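Local coordinates for protein acetyl-xylan esterase (Streptomyces lividans, PDB 2CC0) that removes acetyl groups from acetylated xylan as a metal-ion-dependent family 4 carbohydrate esterase, probably assisting the breakdown of plant cell walls, at residues Met35-Gln40 with Arg50-Ala55; Leu23-Gln28 with Ala163-Ile168. All blocks are in the same frame, centred on the assembly; numbering follows the deposited sequence.

Contact 1. Residues Met35-Gln40 with Arg50-Ala55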
loop_
_atom_site.group_PDB
_atom_site.type_symbol
_atom_site.label_atom_id
_atom_site.label_comp_id
_atom_site.label_asym_id
_atom_site.label_seq_id
_atom_site.Cartn_x
_atom_site.Cartn_y
_atom_site.Cartn_z
ATOM N N MET A 35 -0.114 -8.968 14.354
ATOM C CA MET A 35 -1.004 -10.153 14.450
ATOM C C MET A 35 -2.406 -9.709 14.039
ATOM O O MET A 35 -3.045 -8.918 14.772
ATOM C CB MET A 35 -1.028 -10.719 15.884
ATOM C CG MET A 35 0.351 -10.707 16.600
ATOM S SD MET A 35 1.678 -11.493 15.662
ATOM C CE MET A 35 1.439 -13.212 16.083
ATOM N N PHE A 36 -2.881 -10.229 12.889
ATOM C CA PHE A 36 -4.229 -9.901 12.388
ATOM C C PHE A 36 -5.177 -10.960 12.957
ATOM O O PHE A 36 -5.352 -12.041 12.376
ATOM C CB PHE A 36 -4.251 -9.855 10.861
ATOM C CG PHE A 36 -3.632 -8.611 10.303
ATOM C CD1 PHE A 36 -2.246 -8.544 10.091
ATOM C CD2 PHE A 36 -4.426 -7.483 10.019
ATOM C CE1 PHE A 36 -1.675 -7.365 9.575
ATOM C CE2 PHE A 36 -3.846 -6.320 9.502
ATOM C CZ PHE A 36 -2.486 -6.267 9.290
ATOM N N ASN A 37 -5.715 -10.653 14.140
ATOM C CA ASN A 37 -6.582 -11.603 14.869
ATOM C C ASN A 37 -8.017 -11.610 14.342
ATOM O O ASN A 37 -8.565 -10.557 13.982
ATOM C CB ASN A 37 -6.655 -11.235 16.362
ATOM C CG ASN A 37 -5.353 -11.491 17.130
ATOM O OD1 ASN A 37 -4.380 -12.142 16.662
ATOM N ND2 ASN A 37 -5.361 -11.042 18.345
ATOM N N GLN A 38 -8.665 -12.777 14.393
ATOM C CA GLN A 38 -10.126 -12.803 14.205
ATOM C C GLN A 38 -10.798 -12.420 15.522
ATOM O O GLN A 38 -10.377 -12.872 16.601
ATOM C CB GLN A 38 -10.616 -14.195 13.815
ATOM C CG GLN A 38 -10.156 -14.601 12.404
ATOM C CD GLN A 38 -10.768 -15.894 11.965
ATOM O OE1 GLN A 38 -11.897 -16.201 12.343
ATOM N NE2 GLN A 38 -10.038 -16.659 11.166
ATOM N N GLY A 39 -11.853 -11.620 15.427
ATOM C CA GLY A 39 -12.577 -11.192 16.652
ATOM C C GLY A 39 -13.061 -12.379 17.488
ATOM O O GLY A 39 -12.959 -12.364 18.722
ATOM N N GLN A 40 -13.562 -13.437 16.843
ATOM C CA GLN A 40 -14.080 -14.571 17.637
ATOM C C GLN A 40 -12.982 -15.194 18.496
ATOM O O GLN A 40 -13.246 -15.637 19.608
ATOM C CB GLN A 40 -14.740 -15.626 16.740
ATOM C CG GLN A 40 -13.809 -16.332 15.786
ATOM C CD GLN A 40 -14.547 -17.332 14.910
ATOM O OE1 GLN A 40 -15.562 -17.923 15.336
ATOM N NE2 GLN A 40 -14.036 -17.562 13.710
ATOM N N ARG A 50 -3.411 -10.374 25.011
ATOM C CA ARG A 50 -2.416 -9.674 25.843
ATOM C C ARG A 50 -1.006 -10.236 25.659
ATOM O O ARG A 50 -0.029 -9.474 25.674
ATOM C CB ARG A 50 -2.782 -9.760 27.332
ATOM C CG ARG A 50 -3.794 -8.718 27.765
ATOM C CD ARG A 50 -3.334 -7.256 27.511
ATOM N NE ARG A 50 -2.028 -6.876 28.069
ATOM C CZ ARG A 50 -1.547 -5.635 28.007
ATOM N NH1 ARG A 50 -2.273 -4.666 27.445
ATOM N NH2 ARG A 50 -0.352 -5.341 28.521
ATOM N N ALA A 51 -0.895 -11.556 25.484
ATOM C CA ALA A 51 0.426 -12.181 25.329
ATOM C C ALA A 51 1.107 -11.628 24.072
ATOM O O ALA A 51 2.304 -11.394 24.059
ATOM C CB ALA A 51 0.325 -13.706 25.281
ATOM N N GLN A 52 0.306 -11.353 23.043
ATOM C CA GLN A 52 0.874 -10.760 21.818
ATOM C C GLN A 52 1.473 -9.390 22.112
ATOM O O GLN A 52 2.593 -9.071 21.686
ATOM C CB GLN A 52 -0.184 -10.650 20.723
ATOM C CG GLN A 52 -0.717 -12.002 20.303
ATOM C CD GLN A 52 -1.981 -11.879 19.470
ATOM O OE1 GLN A 52 -2.809 -10.947 19.647
ATOM N NE2 GLN A 52 -2.130 -12.795 18.541
ATOM N N VAL A 53 0.716 -8.582 22.845
ATOM C CA VAL A 53 1.188 -7.233 23.236
ATOM C C VAL A 53 2.469 -7.339 24.065
ATOM O O VAL A 53 3.474 -6.625 23.806
ATOM C CB VAL A 53 0.092 -6.454 23.995
ATOM C CG1 VAL A 53 0.602 -5.062 24.440
ATOM C CG2 VAL A 53 -1.182 -6.335 23.120
ATOM N N ASP A 54 2.448 -8.224 25.061
ATOM C CA ASP A 54 3.602 -8.384 25.967
ATOM C C ASP A 54 4.851 -8.943 25.290
ATOM O O ASP A 54 5.983 -8.757 25.780
ATOM C CB ASP A 54 3.194 -9.269 27.143
ATOM C CG ASP A 54 2.222 -8.566 28.095
ATOM O OD1 ASP A 54 2.065 -7.316 28.046
ATOM O OD2 ASP A 54 1.611 -9.297 28.911
ATOM N N ALA A 55 4.647 -9.600 24.144
ATOM C CA ALA A 55 5.751 -10.110 23.326
ATOM C C ALA A 55 6.348 -9.047 22.401
ATOM O O ALA A 55 7.376 -9.291 21.767
ATOM C CB ALA A 55 5.286 -11.303 22.531
#

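Contact 2. Residues Leu23-Gln28 with Ala163-Ile168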
loop_
_atom_site.group_PDB
_atom_site.type_symbol
_atom_site.label_atom_id
_atom_site.label_comp_id
_atom_site.label_asym_id
_atom_site.label_seq_id
_atom_site.Cartn_x
_atom_site.Cartn_y
_atom_site.Cartn_z
ATOM N N LEU A 23 4.985 -16.620 19.544
ATOM C CA LEU A 23 5.434 -15.383 20.183
ATOM C C LEU A 23 6.804 -15.576 20.830
ATOM O O LEU A 23 7.677 -14.708 20.722
ATOM C CB LEU A 23 4.420 -14.926 21.242
ATOM C CG LEU A 23 3.042 -14.506 20.749
ATOM C CD1 LEU A 23 2.165 -14.158 21.977
ATOM C CD2 LEU A 23 3.124 -13.306 19.796
ATOM N N ASN A 24 6.979 -16.718 21.494
ATOM C CA ASN A 24 8.266 -17.028 22.136
ATOM C C ASN A 24 9.399 -17.087 21.110
ATOM O O ASN A 24 10.462 -16.534 21.333
ATOM C CB ASN A 24 8.172 -18.333 22.920
ATOM C CG ASN A 24 7.333 -18.202 24.182
ATOM O OD1 ASN A 24 6.991 -17.089 24.624
ATOM N ND2 ASN A 24 6.982 -19.343 24.762
ATOM N N ALA A 25 9.148 -17.736 19.976
ATOM C CA ALA A 25 10.126 -17.789 18.892
ATOM C C ALA A 25 10.459 -16.404 18.347
ATOM O O ALA A 25 11.627 -16.063 18.167
ATOM C CB ALA A 25 9.672 -18.717 17.782
ATOM N N LEU A 26 9.429 -15.607 18.072
ATOM C CA LEU A 26 9.664 -14.245 17.582
ATOM C C LEU A 26 10.520 -13.439 18.562
ATOM O O LEU A 26 11.545 -12.887 18.166
ATOM C CB LEU A 26 8.340 -13.519 17.295
ATOM C CG LEU A 26 7.526 -14.078 16.110
ATOM C CD1 LEU A 26 6.070 -13.612 16.253
ATOM C CD2 LEU A 26 8.140 -13.629 14.748
ATOM N N ARG A 27 10.107 -13.369 19.835
ATOM C CA ARG A 27 10.877 -12.579 20.807
ATOM C C ARG A 27 12.308 -13.110 20.967
ATOM O O ARG A 27 13.252 -12.325 21.051
ATOM C CB ARG A 27 10.178 -12.496 22.162
ATOM C CG ARG A 27 10.939 -11.533 23.120
ATOM C CD ARG A 27 10.051 -10.864 24.123
ATOM N NE ARG A 27 10.621 -9.586 24.589
ATOM C CZ ARG A 27 9.894 -8.624 25.151
ATOM N NH1 ARG A 27 8.597 -8.802 25.312
ATOM N NH2 ARG A 27 10.465 -7.495 25.571
ATOM N N GLN A 28 12.474 -14.429 20.998
ATOM C CA GLN A 28 13.823 -15.003 21.179
ATOM C C GLN A 28 14.743 -14.660 20.008
ATOM O O GLN A 28 15.972 -14.599 20.161
ATOM C CB GLN A 28 13.757 -16.504 21.394
ATOM C CG GLN A 28 13.131 -16.883 22.722
ATOM C CD GLN A 28 12.649 -18.325 22.734
ATOM O OE1 GLN A 28 13.051 -19.126 21.887
ATOM N NE2 GLN A 28 11.761 -18.656 23.673
ATOM N N ALA A 163 8.794 -23.111 12.579
ATOM C CA ALA A 163 10.146 -23.635 12.338
ATOM C C ALA A 163 11.037 -22.634 11.598
ATOM O O ALA A 163 12.267 -22.648 11.734
ATOM C CB ALA A 163 10.065 -24.912 11.555
ATOM N N ALA A 164 10.394 -21.779 10.801
ATOM C CA ALA A 164 11.083 -20.786 9.974
ATOM C C ALA A 164 11.630 -19.586 10.734
ATOM O O ALA A 164 12.495 -18.874 10.222
ATOM C CB ALA A 164 10.121 -20.296 8.853
ATOM N N ILE A 165 11.126 -19.338 11.944
ATOM C CA ILE A 165 11.423 -18.061 12.612
ATOM C C ILE A 165 12.938 -17.735 12.729
ATOM O O ILE A 165 13.351 -16.647 12.347
ATOM C CB ILE A 165 10.681 -17.910 13.965
ATOM C CG1 ILE A 165 9.162 -17.993 13.774
ATOM C CG2 ILE A 165 11.111 -16.638 14.689
ATOM C CD1 ILE A 165 8.558 -17.009 12.744
ATOM N N PRO A 166 13.771 -18.671 13.250
ATOM C CA PRO A 166 15.198 -18.299 13.297
ATOM C C PRO A 166 15.812 -17.936 11.931
ATOM O O PRO A 166 16.526 -16.936 11.835
ATOM C CB PRO A 166 15.887 -19.538 13.913
ATOM C CG PRO A 166 14.790 -20.284 14.590
ATOM C CD PRO A 166 13.526 -20.019 13.788
ATOM N N ARG A 167 15.518 -18.710 10.889
ATOM C CA ARG A 167 16.015 -18.401 9.545
ATOM C C ARG A 167 15.424 -17.127 8.949
ATOM O O ARG A 167 16.082 -16.447 8.150
ATOM C CB ARG A 167 15.808 -19.577 8.605
ATOM C CG ARG A 167 16.833 -20.690 8.848
ATOM C CD ARG A 167 16.427 -21.950 8.110
ATOM N NE ARG A 167 16.508 -21.804 6.656
ATOM C CZ ARG A 167 15.871 -22.595 5.790
ATOM N NH1 ARG A 167 15.107 -23.598 6.225
ATOM N NH2 ARG A 167 15.995 -22.385 4.484
ATOM N N ILE A 168 14.207 -16.787 9.336
ATOM C CA ILE A 168 13.652 -15.466 8.963
ATOM C C ILE A 168 14.496 -14.328 9.568
ATOM O O ILE A 168 14.896 -13.375 8.873
ATOM C CB ILE A 168 12.172 -15.367 9.363
ATOM C CG1 ILE A 168 11.337 -16.284 8.430
ATOM C CG2 ILE A 168 11.696 -13.902 9.333
ATOM C CD1 ILE A 168 9.855 -16.435 8.804
#

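Contact 1. Residues Met35-Gln40 with Arg50-Ala55
Asn37 and Gln52 approach from opposite directions and pair their carboxamides, nearly coplanar, through two hydrogen bonds, which ties a strand of the parallel sheet in this polysaccharide deacetylase fold to the helix that covers it. Gln52 NE2 donates a hydrogen bond to Asn37 OD1 at 3.0 Å, and Asn37 ND2 donates one to Gln52 OE1 at 2.9 Å. Both bonds are fairly straight, and each donor sits in the carbonyl plane of its acceptor, on a lone pair. The amide planes are 25° apart; with two bonds between them, neither group can turn without breaking one, and both carbonyl oxygens accept a hydrogen bond inside the protein. The glutamine reaches this far because its chain runs out extended beyond CG (chi2 166°) from helix 46-54.

Met35, two residues earlier on strand 34-37, lays its CB and CG against the glutamine amide, CB 3.5 Å from Gln52 NE2. Around this amide pair, Val59 of the adjoining strand 58-61 touches both Asn37 and Gln52, and Leu23 of helix 19-28 rests against Gln52. Backbone bonds of Met35 and Asn37 to Ala60 hold the strand in the sheet. The side chain of Asn37 is about 10 Å from the zinc ion; just past the strand, Gln38, at the N-cap position of helix 39-44, donates through NE2 to the zinc ligand Asp13. The other end of that amide is also engaged, Gln38 OE1 accepting a hydrogen bond from Gln40 NE2 at 2.9 Å.

Contact 2. Residues Leu23-Gln28 with Ala163-Ile168
Ile165 points from helix 159-174 toward helix 19-28, where CG2 and the base of its side chain meet Ala25 while CD1 reaches Leu26. The gamma methyl CG2 lies over the backbone of the facing helix, 3.6 Å from Ala25 O, and also meets the methyl of that residue, with Ala25 CB 4.0 Å from Ile165 CG2. The longer branch goes on to the leucine: Ile165 CD1 stands 4.0 Å from Leu26 CD2, the two chains passing at a slant. The first torsion (chi1 -59°) sets CG1 beside the backbone N of Ile165 and CG2 opposite that nitrogen, and the second (chi2 -54°) then places CD1. With only a methyl at Ala25, the helices come close, the CA atoms of Ala25 and Ile165 lying 6.4 Å apart. An alanine in place of Ile165 would lack both branches and would probably leave Leu26 CD2 and the backbone carbonyl of Ala25 without their apolar cover, opening a gap between the helices.

No hydrogen bond crosses here; the join is a small apolar helix-helix packing. Asn29, just beyond helix 19-28, bonds Ala25 O through ND2 and touches Ile165 and Pro166, near the kink in helix 159-174. Leu26 also leans on Met57. On its other flanks helix 159-174 packs against helix 136-144, through Ile168 on Val143, while Leu23 carries helix 19-28 onto helix 46-54.

The two contacts lie 16 Å apart, centre to centre, and are joined through helix 19-28. In contact 2 that helix meets helix 159-174, and it also packs against helix 46-54 of contact 1, where Leu23 CD1 comes 3.5 Å from Ala51 C. Along the chain, contact 1 is nested within the loop that contact 2 closes: helix 19-28 leads to strand 34-37 and then helix 46-54, whereas helix 159-174 follows more than a hundred residues later. Contact 1 is thus a local tie of two amide hydrogen bonds between sheet and helix near the zinc site, and contact 2 brings a late helix of the chain alongside an early one.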